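Local coordinates for protein Alpha/beta hydrolase (Streptomyces albidoflavus, PDB 6KSU) that probably cyclises non-ribosomal peptides by heterochiral macrolactamization, as a stand-alone cyclase related to penicillin-binding proteins and serine beta-lactamases, at residues A[149-154]-A[185-190]; A[142-147]-A[153-158]; A[87-92]-A[192-197]; A[93-98]-A[200-205]; A[130-135]-A[180-185]. All blocks are in the same frame, centred on the assembly; numbering follows the deposited sequence.

All five contacts lie in the helical part of the penicillin-binding-protein-like domain. Interactions 1 and 5 share helix 176-189, and their centres are about 12 Å apart. Interactions 3 and 4 are successive steps of one pairing, helix 85-98 against helix 194-206, with centres about 7 Å apart. Interaction 2 joins interaction 1 through helix 153-160. Ile186 CD1 ties interaction 1 to interaction 3, 3.6 Å from Leu92 CD2. Interactions 3 and 5 lie nearest the probable SxxK site, Ser83 and Lys86 at the start of helix 85-98 with Tyr174 close by. Interactions 2 and 4 are the most distant pair, with centres about 24 Å apart.

Interaction 1: A[149-154]-A[185-190]; sequences GPSYRR and VIEAAS
An ST turn at the start of helix 153-160 meets Glu187 of helix 176-189, within the helical part of a beta-lactamase-like domain. Ser151 OG accepts from Arg153 N at 3.1 Å, which closes the turn around Tyr152, the N-cap residue. The carboxylate of Glu187 reaches into this turn. Its CG stands anti to the backbone N (chi1 178°) and the chain stays extended, so the carboxylate is carried straight out from the helix. Glu187 OE1 takes the backbone N-H of Tyr152 on its syn lone pair. This bond is 2.8 Å long from Tyr152 N to Glu187 OE1 and fairly straight, with an angle of 163° at the hydrogen. Glu187 OE2 is modelled implausibly near the guanidinium carbon of Arg153, so its bonds are doubtful. As placed, it accepts from Ser151 OG at 2.7 Å and forms a salt bridge with Arg153 NH2. The long side chain of Arg153 lies across that of Glu187, and the guanidinium and carboxylate planes are 73° apart. The carboxylate lies over one guanidinium face, toward its rim. If OE2 is rightly placed, bonds to both oxygens would limit rotation of the acid group, and the nearby positive charge would probably favour its ionised form. The Tyr152 ring turns from Glu187 and packs on Cys180 and Ala184. Its OH bonds to Ser250 O and Ala253 N. A water completes the contact, donating to Pro150 O at 2.9 Å and to Glu187 OE1 at 3.0 Å.

Interaction 2: A[142-147]-A[153-158]; sequences IEYDEM and RRFAAA
Tyr144 and Phe155 both hold CG anti to the backbone N (chi1 -160° and 171°), and these torsions lay the two side chains alongside each other in opposed directions. Tyr144 begins a type I beta turn, 144-147, in the loop before helix 153-160. The turn folds back on the first turns of that helix. Phe155 CA lies over one face of the Tyr144 ring, a CH-pi contact of 4.2 Å from CA to the ring centroid. The two rings are oblique, with planes 64° apart. Tyr144 CB comes to the edge of the Phe155 ring, 3.5 Å from Phe155 CD1. Ala158 CB adds a looser apolar contact with Tyr144 CD1. The tyrosine runs roughly perpendicular to the Arg154 side chain, and its OH end lies beside the arginine's aliphatic carbons. Contact here is mainly apolar, and no hydrogen bond joins the two segments. Phe155 continues inward to Thr177 and Cys180 of helix 176-189, while Met147 packs on Leu249. The Arg154 chain folds back toward the end of the beta turn. There Arg154 NH2 lies 4.1 Å from Met147 CG.

Interaction 3: A[87-92]-A[192-197]; sequences FLTAEL and MDWWTA
Trp194 and Leu92 carry this buried contact between helix 85-98 and the first turn of helix 194-206. Trp194 has CG anti to its backbone N (chi1 171°), which sends the indole across to Thr89. There Trp194 NE1 donates to Thr89 OG1 at 3.1 Å. The bond is bent, 138° at the hydrogen, and the oxygen is tilted 26° from the indole plane. In Thr89 the hydroxyl stands beside the backbone N and opposite the carbonyl carbon, while CG2 takes the position anti to N. Thr89 OG1 also bonds to Ala253 O, its strongest polar partner, so the indole is a second partner of a buried hydroxyl. One turn on, Leu92 also holds CG anti to N, which carries both methyls to Trp194 and Ala197. Leu92 CD2 lies 4.2 Å from Trp194 CD1 and equally far from Ala197 CB. Leu92 CD1 approaches Ala197 O at 3.8 Å. Asp193 is the N-cap just before the helix that bears Trp194. Asp193 OD1 accepts from Thr196 N at 2.8 Å, met from above the carboxylate plane, and Asp193 OD2 takes the Thr196 hydroxyl. Trp195 turns away from helix 85-98 and bonds to His214 O through NE1. Ile186 of helix 176-189 touches Leu92, Trp194 and Ala197, so three helices meet here. Helix 261-268 covers another flank of helix 85-98, touching Phe87, Leu88 and Glu91.

Interaction 4: A[93-98]-A[200-205]; sequences VMQFVC and SCLLRP
Gln95 and Cys201 make the polar part of this contact between the last turns of helix 85-98 and helix 194-206. The Gln95 chain runs extended beyond CG and brings its amide to the backbone of the other helix. Gln95 NE2 donates to Cys201 O at 2.7 Å, with an angle of 154° at the hydrogen. The acceptor lies in the amide plane of Gln95, whereas the donor is tilted 32° from the carbonyl plane. A wider, pi-type turn spans 200-203, so the accepting carbonyl belongs to an irregular part of the helix. Leu283 O is a second, weak partner of NE2. Gln95 OE1 lies 3.0 Å from Cys201 O without a hydrogen bond, since both are acceptors, and is also near Cys201 CB. NE2 alone makes the bond across the segments. Leu202 CD1 places a methyl against the amide nitrogen, 3.6 Å from Gln95 NE2. The apolar contact is a Cys sulfur-aromatic one: Cys201 SG is 4.1 Å from Phe96 CZ and stands obliquely to the ring. Both Phe96 CG and Cys201 SG sit beside their own backbone N, opposite the carbonyl carbon. Ser190, just past helix 176-189, also touches Phe96. The two short segments run 114° apart, with axes 10.6 Å from each other at closest approach. The contact joins two helices in the helical part of a beta-lactamase-family domain, consistent with a penicillin-binding-protein-like fold.

Interaction 5: A[130-135]-A[180-185]; sequences QLLSHT and CLLGAV
Leu131 and Leu182 are the nearest pair by CA, 7.1 Å from Leu131 CA to Leu182 CA, where the end of helix 128-132 meets the middle of helix 176-189. The shorter helix ends in a Schellman motif. His134 has positive phi (62°), Thr135 N bonds back to Gln130 O at 2.8 Å, and His134 N bonds to Leu131 O. Leucines fill the interface. Leu131 and Leu182 both place CG opposite the carbonyl carbon and pass side by side, pointing opposite ways. Leu131 CD1 lies 3.9 Å from Leu182 CD2 and also meets Leu181 CB, at 4.1 Å. Leu132 comes in crosswise to Leu182, with Leu132 CD2 3.7 Å from Leu182 CD2. The Leu182 isopropyl group therefore meets both Leu131 and Leu132. Val93 of helix 85-98 touches Leu132 and Leu182, and Leu108 covers Leu131. Beyond the helix end, His134 stacks on Tyr174 and touches Lys86, residues of the probable SxxK site. No hydrogen bond crosses between the segments. Aliphatic packing makes their direct contact, and Tyr179 OH, bonded to Leu132 O, adds a polar link between the helices, while the polar bonds of the Schellman motif shape the chain leading to His134.

Interaction 1: A[149-154]-A[185-190]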
# COMPACT_ATOMS: atom_id res chain seq x y z
N GLY A 149 14.68 17.91 8.11
CA GLY A 149 15.76 17.55 7.21
C GLY A 149 15.52 16.21 6.56
O GLY A 149 14.44 15.62 6.69
N PRO A 150 16.52 15.69 5.82
CA PRO A 150 16.40 14.34 5.24
C PRO A 150 16.65 13.19 6.20
O PRO A 150 16.42 12.04 5.81
CB PRO A 150 17.46 14.35 4.12
CG PRO A 150 18.48 15.34 4.58
CD PRO A 150 17.69 16.42 5.30
N SER A 151 17.11 13.43 7.42
CA SER A 151 17.36 12.32 8.34
C SER A 151 16.09 11.86 9.03
O SER A 151 15.26 12.68 9.46
CB SER A 151 18.38 12.70 9.41
OG SER A 151 18.60 11.59 10.28
N TYR A 152 15.95 10.55 9.18
CA TYR A 152 14.87 9.95 9.95
C TYR A 152 15.27 9.63 11.39
O TYR A 152 14.55 8.89 12.07
CB TYR A 152 14.40 8.66 9.26
CG TYR A 152 13.24 8.78 8.29
CD1 TYR A 152 11.97 9.13 8.72
CD2 TYR A 152 13.41 8.51 6.93
CE1 TYR A 152 10.91 9.22 7.84
CE2 TYR A 152 12.35 8.59 6.04
CZ TYR A 152 11.09 8.95 6.51
OH TYR A 152 10.01 9.05 5.65
N ARG A 153 16.39 10.17 11.88
CA ARG A 153 16.91 9.74 13.19
C ARG A 153 16.03 10.20 14.34
O ARG A 153 15.59 9.39 15.16
CB ARG A 153 18.35 10.23 13.38
CG ARG A 153 19.38 9.14 13.22
CD ARG A 153 20.81 9.64 13.42
NE ARG A 153 21.44 10.06 12.16
CZ ARG A 153 21.90 9.22 11.23
NH1 ARG A 153 21.79 7.90 11.41
NH2 ARG A 153 22.46 9.69 10.12
N ARG A 154 15.75 11.51 14.42
CA ARG A 154 14.84 12.00 15.46
C ARG A 154 13.50 11.28 15.41
O ARG A 154 12.86 11.06 16.44
CB ARG A 154 14.62 13.50 15.31
CG ARG A 154 15.85 14.40 15.26
CD ARG A 154 15.57 15.69 14.42
NE ARG A 154 15.67 15.53 12.96
CZ ARG A 154 15.11 16.35 12.05
NH1 ARG A 154 14.38 17.39 12.43
NH2 ARG A 154 15.28 16.12 10.75
N VAL A 185 16.30 2.74 9.20
CA VAL A 185 17.17 1.58 9.08
C VAL A 185 18.10 1.72 7.89
O VAL A 185 19.32 1.56 8.01
CB VAL A 185 16.34 0.29 8.99
CG1 VAL A 185 17.20 -0.86 8.44
CG2 VAL A 185 15.75 -0.04 10.34
N ILE A 186 17.54 2.00 6.71
CA ILE A 186 18.34 2.22 5.51
C ILE A 186 19.39 3.29 5.76
O ILE A 186 20.55 3.16 5.33
CB ILE A 186 17.43 2.61 4.32
CG1 ILE A 186 16.77 1.37 3.72
CG2 ILE A 186 18.21 3.39 3.25
CD1 ILE A 186 15.55 1.73 2.88
N GLU A 187 19.01 4.35 6.48
CA GLU A 187 19.95 5.44 6.73
C GLU A 187 21.07 5.00 7.66
O GLU A 187 22.24 5.35 7.43
CB GLU A 187 19.21 6.66 7.30
CG GLU A 187 20.12 7.84 7.64
CD GLU A 187 19.41 8.97 8.39
OE1 GLU A 187 18.16 9.06 8.33
OE2 GLU A 187 20.10 9.78 9.05
N ALA A 188 20.76 4.22 8.70
CA ALA A 188 21.84 3.72 9.56
C ALA A 188 22.66 2.62 8.88
O ALA A 188 23.82 2.43 9.25
CB ALA A 188 21.28 3.19 10.88
N ALA A 189 22.09 1.90 7.91
CA ALA A 189 22.78 0.76 7.30
C ALA A 189 23.73 1.20 6.20
O ALA A 189 24.94 0.93 6.25
CB ALA A 189 21.76 -0.24 6.77
N SER A 190 23.21 1.89 5.19
CA SER A 190 24.04 2.76 4.38
C SER A 190 24.47 3.91 5.28
O SER A 190 24.18 3.94 6.48
CB SER A 190 23.29 3.24 3.15
OG SER A 190 22.28 4.18 3.50
O HOH W 1 16.80 9.13 5.63

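Interaction 2: A[142-147]-A[153-158]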
# COMPACT_ATOMS: atom_id res chain seq x y z
N ILE A 142 1.88 8.23 13.36
CA ILE A 142 2.44 8.94 14.50
C ILE A 142 2.78 10.36 14.05
O ILE A 142 3.49 10.54 13.06
CB ILE A 142 3.70 8.24 15.04
CG1 ILE A 142 3.33 7.02 15.87
CG2 ILE A 142 4.54 9.19 15.88
CD1 ILE A 142 4.54 6.26 16.36
N GLU A 143 2.28 11.36 14.79
CA GLU A 143 2.64 12.76 14.55
C GLU A 143 4.15 12.94 14.57
O GLU A 143 4.79 12.79 15.62
CB GLU A 143 2.01 13.68 15.59
CG GLU A 143 2.11 15.21 15.33
CD GLU A 143 3.50 15.84 15.60
OE1 GLU A 143 3.79 16.25 16.75
OE2 GLU A 143 4.28 15.99 14.63
N TYR A 144 4.74 13.26 13.42
CA TYR A 144 6.08 13.81 13.42
C TYR A 144 6.17 14.88 12.34
O TYR A 144 7.07 14.88 11.50
CB TYR A 144 7.16 12.75 13.25
CG TYR A 144 8.48 13.30 13.74
CD1 TYR A 144 8.57 13.86 15.01
CD2 TYR A 144 9.59 13.34 12.92
CE1 TYR A 144 9.75 14.40 15.46
CE2 TYR A 144 10.79 13.88 13.37
CZ TYR A 144 10.86 14.41 14.65
OH TYR A 144 12.03 14.96 15.11
N ASP A 145 5.23 15.83 12.38
CA ASP A 145 5.33 17.03 11.56
C ASP A 145 6.49 17.91 11.99
O ASP A 145 6.73 18.96 11.37
CB ASP A 145 4.01 17.79 11.62
CG ASP A 145 2.87 17.01 11.00
OD1 ASP A 145 3.12 16.31 9.99
OD2 ASP A 145 1.74 17.09 11.52
N GLU A 146 7.22 17.48 13.01
CA GLU A 146 8.40 18.15 13.52
C GLU A 146 9.67 17.81 12.73
O GLU A 146 10.72 18.41 12.99
CB GLU A 146 8.52 17.80 15.01
CG GLU A 146 7.54 18.62 15.94
CD GLU A 146 6.37 17.82 16.57
OE1 GLU A 146 6.50 16.61 16.84
OE2 GLU A 146 5.30 18.43 16.84
N MET A 147 9.60 16.91 11.74
CA MET A 147 10.75 16.53 10.92
C MET A 147 11.02 17.56 9.83
O MET A 147 10.11 17.94 9.10
CB MET A 147 10.54 15.16 10.26
CG MET A 147 11.66 14.74 9.29
SD MET A 147 11.54 13.01 8.72
CE MET A 147 12.77 12.97 7.40
N ARG A 153 16.39 10.17 11.88
CA ARG A 153 16.91 9.74 13.19
C ARG A 153 16.03 10.20 14.34
O ARG A 153 15.59 9.39 15.16
CB ARG A 153 18.35 10.23 13.38
CG ARG A 153 19.38 9.14 13.22
CD ARG A 153 20.81 9.64 13.42
NE ARG A 153 21.44 10.06 12.16
CZ ARG A 153 21.90 9.22 11.23
NH1 ARG A 153 21.79 7.90 11.41
NH2 ARG A 153 22.46 9.69 10.12
N ARG A 154 15.75 11.51 14.42
CA ARG A 154 14.84 12.00 15.46
C ARG A 154 13.50 11.28 15.41
O ARG A 154 12.86 11.06 16.44
CB ARG A 154 14.62 13.50 15.31
CG ARG A 154 15.85 14.40 15.26
CD ARG A 154 15.57 15.69 14.42
NE ARG A 154 15.67 15.53 12.96
CZ ARG A 154 15.11 16.35 12.05
NH1 ARG A 154 14.38 17.39 12.43
NH2 ARG A 154 15.28 16.12 10.75
N PHE A 155 13.05 10.90 14.21
CA PHE A 155 11.75 10.26 14.06
C PHE A 155 11.76 8.88 14.70
O PHE A 155 10.77 8.47 15.31
CB PHE A 155 11.38 10.16 12.58
CG PHE A 155 10.15 9.33 12.31
CD1 PHE A 155 8.90 9.93 12.22
CD2 PHE A 155 10.25 7.96 12.10
CE1 PHE A 155 7.75 9.18 11.95
CE2 PHE A 155 9.12 7.21 11.84
CZ PHE A 155 7.86 7.82 11.77
N ALA A 156 12.86 8.16 14.52
CA ALA A 156 13.04 6.86 15.16
C ALA A 156 12.79 6.95 16.65
O ALA A 156 12.07 6.11 17.22
CB ALA A 156 14.46 6.37 14.89
N ALA A 157 13.37 7.95 17.32
CA ALA A 157 13.16 8.12 18.75
C ALA A 157 11.68 8.28 19.06
O ALA A 157 11.14 7.60 19.94
CB ALA A 157 13.95 9.31 19.27
N ALA A 158 11.00 9.17 18.33
CA ALA A 158 9.60 9.48 18.61
C ALA A 158 8.72 8.24 18.55
O ALA A 158 7.74 8.13 19.29
CB ALA A 158 9.08 10.54 17.65

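Interaction 3: A[87-92]-A[192-197]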
# COMPACT_ATOMS: atom_id res chain seq x y z
N PHE A 87 6.82 -0.73 -1.98
CA PHE A 87 7.46 -1.77 -2.78
C PHE A 87 8.88 -1.37 -3.17
O PHE A 87 9.77 -2.21 -3.22
CB PHE A 87 6.57 -2.07 -3.98
CG PHE A 87 7.19 -2.95 -5.03
CD1 PHE A 87 7.36 -4.30 -4.82
CD2 PHE A 87 7.51 -2.43 -6.27
CE1 PHE A 87 7.91 -5.13 -5.80
CE2 PHE A 87 8.06 -3.24 -7.26
CZ PHE A 87 8.26 -4.60 -7.02
N LEU A 88 9.14 -0.08 -3.37
CA LEU A 88 10.49 0.33 -3.73
C LEU A 88 11.37 0.43 -2.50
O LEU A 88 12.54 0.03 -2.54
CB LEU A 88 10.43 1.65 -4.50
CG LEU A 88 9.62 1.26 -5.73
CD1 LEU A 88 8.31 2.03 -5.81
CD2 LEU A 88 10.43 1.41 -6.98
N THR A 89 10.80 0.92 -1.40
CA THR A 89 11.50 0.90 -0.12
C THR A 89 11.87 -0.53 0.27
O THR A 89 12.99 -0.79 0.71
CB THR A 89 10.62 1.55 0.95
OG1 THR A 89 10.67 2.96 0.76
CG2 THR A 89 11.14 1.19 2.37
N ALA A 90 10.92 -1.46 0.11
CA ALA A 90 11.22 -2.86 0.37
C ALA A 90 12.33 -3.34 -0.55
O ALA A 90 13.25 -4.05 -0.12
CB ALA A 90 9.99 -3.73 0.18
N GLU A 91 12.26 -2.94 -1.82
CA GLU A 91 13.29 -3.33 -2.76
C GLU A 91 14.64 -2.76 -2.35
O GLU A 91 15.67 -3.44 -2.43
CB GLU A 91 12.86 -2.86 -4.15
CG GLU A 91 11.89 -3.83 -4.87
CD GLU A 91 11.82 -3.53 -6.38
OE1 GLU A 91 12.07 -2.37 -6.74
OE2 GLU A 91 11.55 -4.44 -7.20
N LEU A 92 14.65 -1.51 -1.88
CA LEU A 92 15.86 -0.89 -1.40
C LEU A 92 16.41 -1.63 -0.19
O LEU A 92 17.61 -1.95 -0.13
CB LEU A 92 15.55 0.57 -1.06
CG LEU A 92 16.73 1.41 -0.60
CD1 LEU A 92 17.84 1.27 -1.61
CD2 LEU A 92 16.28 2.86 -0.46
N MET A 192 23.59 6.93 4.01
CA MET A 192 22.85 7.96 3.29
C MET A 192 21.40 8.02 3.74
O MET A 192 20.80 7.01 4.13
CB MET A 192 22.87 7.74 1.78
CG MET A 192 24.15 7.21 1.24
SD MET A 192 23.81 6.52 -0.38
CE MET A 192 23.71 4.79 0.01
N ASP A 193 20.83 9.22 3.65
CA ASP A 193 19.40 9.40 3.90
C ASP A 193 18.58 8.59 2.89
O ASP A 193 19.07 8.16 1.83
CB ASP A 193 19.04 10.87 3.84
CG ASP A 193 19.16 11.45 2.43
OD1 ASP A 193 18.24 11.23 1.62
OD2 ASP A 193 20.17 12.13 2.14
N TRP A 194 17.30 8.39 3.23
CA TRP A 194 16.45 7.53 2.41
C TRP A 194 16.36 8.02 0.96
O TRP A 194 16.40 7.21 0.03
CB TRP A 194 15.04 7.41 3.01
CG TRP A 194 14.08 6.72 2.09
CD1 TRP A 194 13.90 5.38 1.95
CD2 TRP A 194 13.17 7.35 1.15
NE1 TRP A 194 12.92 5.12 1.00
CE2 TRP A 194 12.46 6.31 0.50
CE3 TRP A 194 12.87 8.68 0.83
CZ2 TRP A 194 11.51 6.55 -0.48
CZ3 TRP A 194 11.92 8.93 -0.14
CH2 TRP A 194 11.24 7.87 -0.78
N TRP A 195 16.20 9.33 0.76
CA TRP A 195 16.15 9.87 -0.61
C TRP A 195 17.41 9.54 -1.39
O TRP A 195 17.34 8.98 -2.50
CB TRP A 195 15.96 11.39 -0.58
CG TRP A 195 14.62 11.89 -0.13
CD1 TRP A 195 13.61 12.34 -0.92
CD2 TRP A 195 14.16 12.03 1.23
NE1 TRP A 195 12.54 12.73 -0.15
CE2 TRP A 195 12.85 12.55 1.17
CE3 TRP A 195 14.73 11.75 2.47
CZ2 TRP A 195 12.11 12.82 2.31
CZ3 TRP A 195 13.97 12.01 3.62
CH2 TRP A 195 12.68 12.54 3.52
N THR A 196 18.58 9.88 -0.84
CA THR A 196 19.83 9.66 -1.55
C THR A 196 20.01 8.19 -1.86
O THR A 196 20.39 7.83 -2.98
CB THR A 196 21.00 10.20 -0.72
OG1 THR A 196 20.80 11.59 -0.45
CG2 THR A 196 22.32 10.01 -1.45
N ALA A 197 19.72 7.32 -0.90
CA ALA A 197 19.90 5.89 -1.11
C ALA A 197 18.90 5.34 -2.11
O ALA A 197 19.26 4.55 -2.99
CB ALA A 197 19.78 5.16 0.24

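Interaction 4: A[93-98]-A[200-205]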
# COMPACT_ATOMS: atom_id res chain seq x y z
N VAL A 93 15.54 -1.95 0.78
CA VAL A 93 15.97 -2.68 1.97
C VAL A 93 16.54 -4.04 1.58
O VAL A 93 17.57 -4.48 2.11
CB VAL A 93 14.79 -2.82 2.96
CG1 VAL A 93 15.14 -3.78 4.08
CG2 VAL A 93 14.39 -1.50 3.54
N MET A 94 15.88 -4.72 0.64
CA MET A 94 16.36 -6.04 0.26
C MET A 94 17.73 -5.98 -0.42
O MET A 94 18.49 -6.94 -0.31
CB MET A 94 15.35 -6.74 -0.65
CG MET A 94 14.06 -7.14 0.02
SD MET A 94 14.25 -8.11 1.56
CE MET A 94 14.43 -9.74 0.87
N GLN A 95 18.05 -4.89 -1.13
CA GLN A 95 19.39 -4.74 -1.69
C GLN A 95 20.46 -4.80 -0.61
O GLN A 95 21.49 -5.46 -0.78
CB GLN A 95 19.53 -3.43 -2.44
CG GLN A 95 19.16 -3.44 -3.88
CD GLN A 95 19.43 -2.09 -4.49
OE1 GLN A 95 19.70 -1.12 -3.77
NE2 GLN A 95 19.41 -2.01 -5.81
N PHE A 96 20.24 -4.08 0.50
CA PHE A 96 21.24 -4.03 1.56
C PHE A 96 21.41 -5.38 2.23
O PHE A 96 22.52 -5.76 2.61
CB PHE A 96 20.87 -2.94 2.58
CG PHE A 96 21.18 -1.57 2.11
CD1 PHE A 96 22.43 -1.02 2.32
CD2 PHE A 96 20.25 -0.85 1.37
CE1 PHE A 96 22.74 0.24 1.84
CE2 PHE A 96 20.55 0.41 0.89
CZ PHE A 96 21.79 0.96 1.12
N VAL A 97 20.31 -6.13 2.34
CA VAL A 97 20.37 -7.48 2.87
C VAL A 97 21.27 -8.34 2.00
O VAL A 97 22.16 -9.04 2.50
CB VAL A 97 18.94 -8.05 2.97
CG1 VAL A 97 18.94 -9.56 3.17
CG2 VAL A 97 18.17 -7.30 4.06
N CYS A 98 21.10 -8.26 0.69
CA CYS A 98 21.86 -9.13 -0.20
C CYS A 98 23.35 -8.80 -0.21
O CYS A 98 24.19 -9.71 -0.26
CB CYS A 98 21.25 -9.07 -1.60
SG CYS A 98 19.57 -9.68 -1.56
N SER A 200 20.32 6.65 -5.58
CA SER A 200 21.58 6.08 -6.06
C SER A 200 21.59 4.55 -6.07
O SER A 200 22.33 3.95 -6.85
CB SER A 200 22.73 6.59 -5.21
OG SER A 200 22.53 6.21 -3.86
N CYS A 201 20.82 3.89 -5.21
CA CYS A 201 20.93 2.43 -5.17
C CYS A 201 19.89 1.71 -6.01
O CYS A 201 20.07 0.53 -6.30
CB CYS A 201 20.85 1.92 -3.73
SG CYS A 201 22.16 2.58 -2.63
N LEU A 202 18.80 2.37 -6.40
CA LEU A 202 17.70 1.64 -7.02
C LEU A 202 17.10 2.39 -8.20
O LEU A 202 16.96 1.83 -9.29
CB LEU A 202 16.62 1.35 -5.98
CG LEU A 202 15.54 0.39 -6.49
CD1 LEU A 202 16.21 -0.91 -6.90
CD2 LEU A 202 14.48 0.15 -5.43
N LEU A 203 16.67 3.63 -7.98
CA LEU A 203 16.04 4.38 -9.06
C LEU A 203 17.01 4.62 -10.21
O LEU A 203 16.71 4.30 -11.36
CB LEU A 203 15.48 5.70 -8.51
CG LEU A 203 14.46 5.56 -7.36
CD1 LEU A 203 13.83 6.89 -7.10
CD2 LEU A 203 13.39 4.51 -7.68
N ARG A 204 18.22 5.11 -9.89
CA ARG A 204 19.20 5.40 -10.94
C ARG A 204 19.57 4.18 -11.78
O ARG A 204 19.42 4.24 -13.01
CB ARG A 204 20.43 6.09 -10.35
CG ARG A 204 21.46 6.51 -11.44
CD ARG A 204 22.42 7.63 -11.03
NE ARG A 204 21.88 8.56 -10.04
CZ ARG A 204 22.53 8.94 -8.94
NH1 ARG A 204 23.76 8.47 -8.70
NH2 ARG A 204 21.96 9.78 -8.07
N PRO A 205 20.05 3.07 -11.20
CA PRO A 205 20.37 1.91 -12.05
C PRO A 205 19.18 1.35 -12.79
O PRO A 205 19.37 0.70 -13.82
CB PRO A 205 20.97 0.88 -11.08
CG PRO A 205 20.66 1.37 -9.71
CD PRO A 205 20.47 2.85 -9.80

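Interaction 5: A[130-135]-A[180-185]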
# COMPACT_ATOMS: atom_id res chain seq x y z
N GLN A 130 9.89 -8.13 10.21
CA GLN A 130 8.55 -7.81 10.67
C GLN A 130 8.08 -6.47 10.15
O GLN A 130 6.89 -6.30 9.89
CB GLN A 130 8.49 -7.82 12.20
CG GLN A 130 8.82 -9.17 12.83
CD GLN A 130 9.12 -9.05 14.31
OE1 GLN A 130 9.52 -7.99 14.80
NE2 GLN A 130 8.96 -10.15 15.05
N LEU A 131 8.98 -5.48 10.07
CA LEU A 131 8.59 -4.19 9.52
C LEU A 131 8.11 -4.34 8.08
O LEU A 131 7.00 -3.91 7.74
CB LEU A 131 9.74 -3.19 9.62
CG LEU A 131 10.17 -2.71 11.02
CD1 LEU A 131 11.36 -1.78 10.85
CD2 LEU A 131 9.07 -2.00 11.74
N LEU A 132 8.89 -5.01 7.25
CA LEU A 132 8.53 -5.22 5.85
C LEU A 132 7.14 -5.80 5.70
O LEU A 132 6.42 -5.47 4.73
CB LEU A 132 9.55 -6.16 5.17
CG LEU A 132 10.82 -5.63 4.47
CD1 LEU A 132 10.52 -4.61 3.37
CD2 LEU A 132 11.81 -5.04 5.40
N SER A 133 6.74 -6.65 6.64
CA SER A 133 5.54 -7.46 6.52
C SER A 133 4.39 -6.91 7.34
O SER A 133 3.33 -7.53 7.39
CB SER A 133 5.85 -8.91 6.94
OG SER A 133 6.35 -8.98 8.26
N HIS A 134 4.60 -5.77 7.99
CA HIS A 134 3.59 -5.16 8.84
C HIS A 134 3.22 -6.07 10.02
O HIS A 134 2.08 -6.11 10.47
CB HIS A 134 2.34 -4.76 8.05
CG HIS A 134 2.61 -3.79 6.94
ND1 HIS A 134 2.76 -2.44 7.15
CD2 HIS A 134 2.78 -3.98 5.61
CE1 HIS A 134 3.02 -1.84 6.01
NE2 HIS A 134 3.02 -2.75 5.05
N THR A 135 4.19 -6.82 10.53
CA THR A 135 3.92 -7.69 11.67
C THR A 135 4.73 -7.27 12.88
O THR A 135 5.06 -8.10 13.72
CB THR A 135 4.20 -9.15 11.32
OG1 THR A 135 5.51 -9.26 10.77
CG2 THR A 135 3.19 -9.70 10.34
N CYS A 180 8.36 4.04 7.65
CA CYS A 180 9.20 5.19 7.96
C CYS A 180 10.38 4.78 8.82
O CYS A 180 11.48 5.32 8.68
CB CYS A 180 8.37 6.27 8.62
SG CYS A 180 7.02 6.86 7.56
N LEU A 181 10.18 3.80 9.71
CA LEU A 181 11.31 3.22 10.44
C LEU A 181 12.26 2.49 9.51
O LEU A 181 13.47 2.46 9.76
CB LEU A 181 10.82 2.27 11.52
CG LEU A 181 10.22 2.90 12.77
CD1 LEU A 181 9.54 1.83 13.63
CD2 LEU A 181 11.31 3.63 13.55
N LEU A 182 11.75 1.90 8.43
CA LEU A 182 12.65 1.29 7.46
C LEU A 182 13.54 2.35 6.81
O LEU A 182 14.70 2.06 6.46
CB LEU A 182 11.84 0.51 6.43
CG LEU A 182 11.33 -0.86 6.90
CD1 LEU A 182 10.31 -1.48 5.95
CD2 LEU A 182 12.52 -1.81 7.13
N GLY A 183 13.05 3.58 6.68
CA GLY A 183 13.90 4.67 6.23
C GLY A 183 15.03 4.95 7.20
O GLY A 183 16.18 5.19 6.79
N ALA A 184 14.74 4.94 8.49
CA ALA A 184 15.81 5.12 9.47
C ALA A 184 16.80 3.96 9.41
O ALA A 184 18.02 4.16 9.48
CB ALA A 184 15.20 5.27 10.87
N VAL A 185 16.30 2.74 9.20
CA VAL A 185 17.17 1.58 9.08
C VAL A 185 18.10 1.72 7.89
O VAL A 185 19.32 1.56 8.01
CB VAL A 185 16.34 0.29 8.99
CG1 VAL A 185 17.20 -0.86 8.44
CG2 VAL A 185 15.75 -0.04 10.34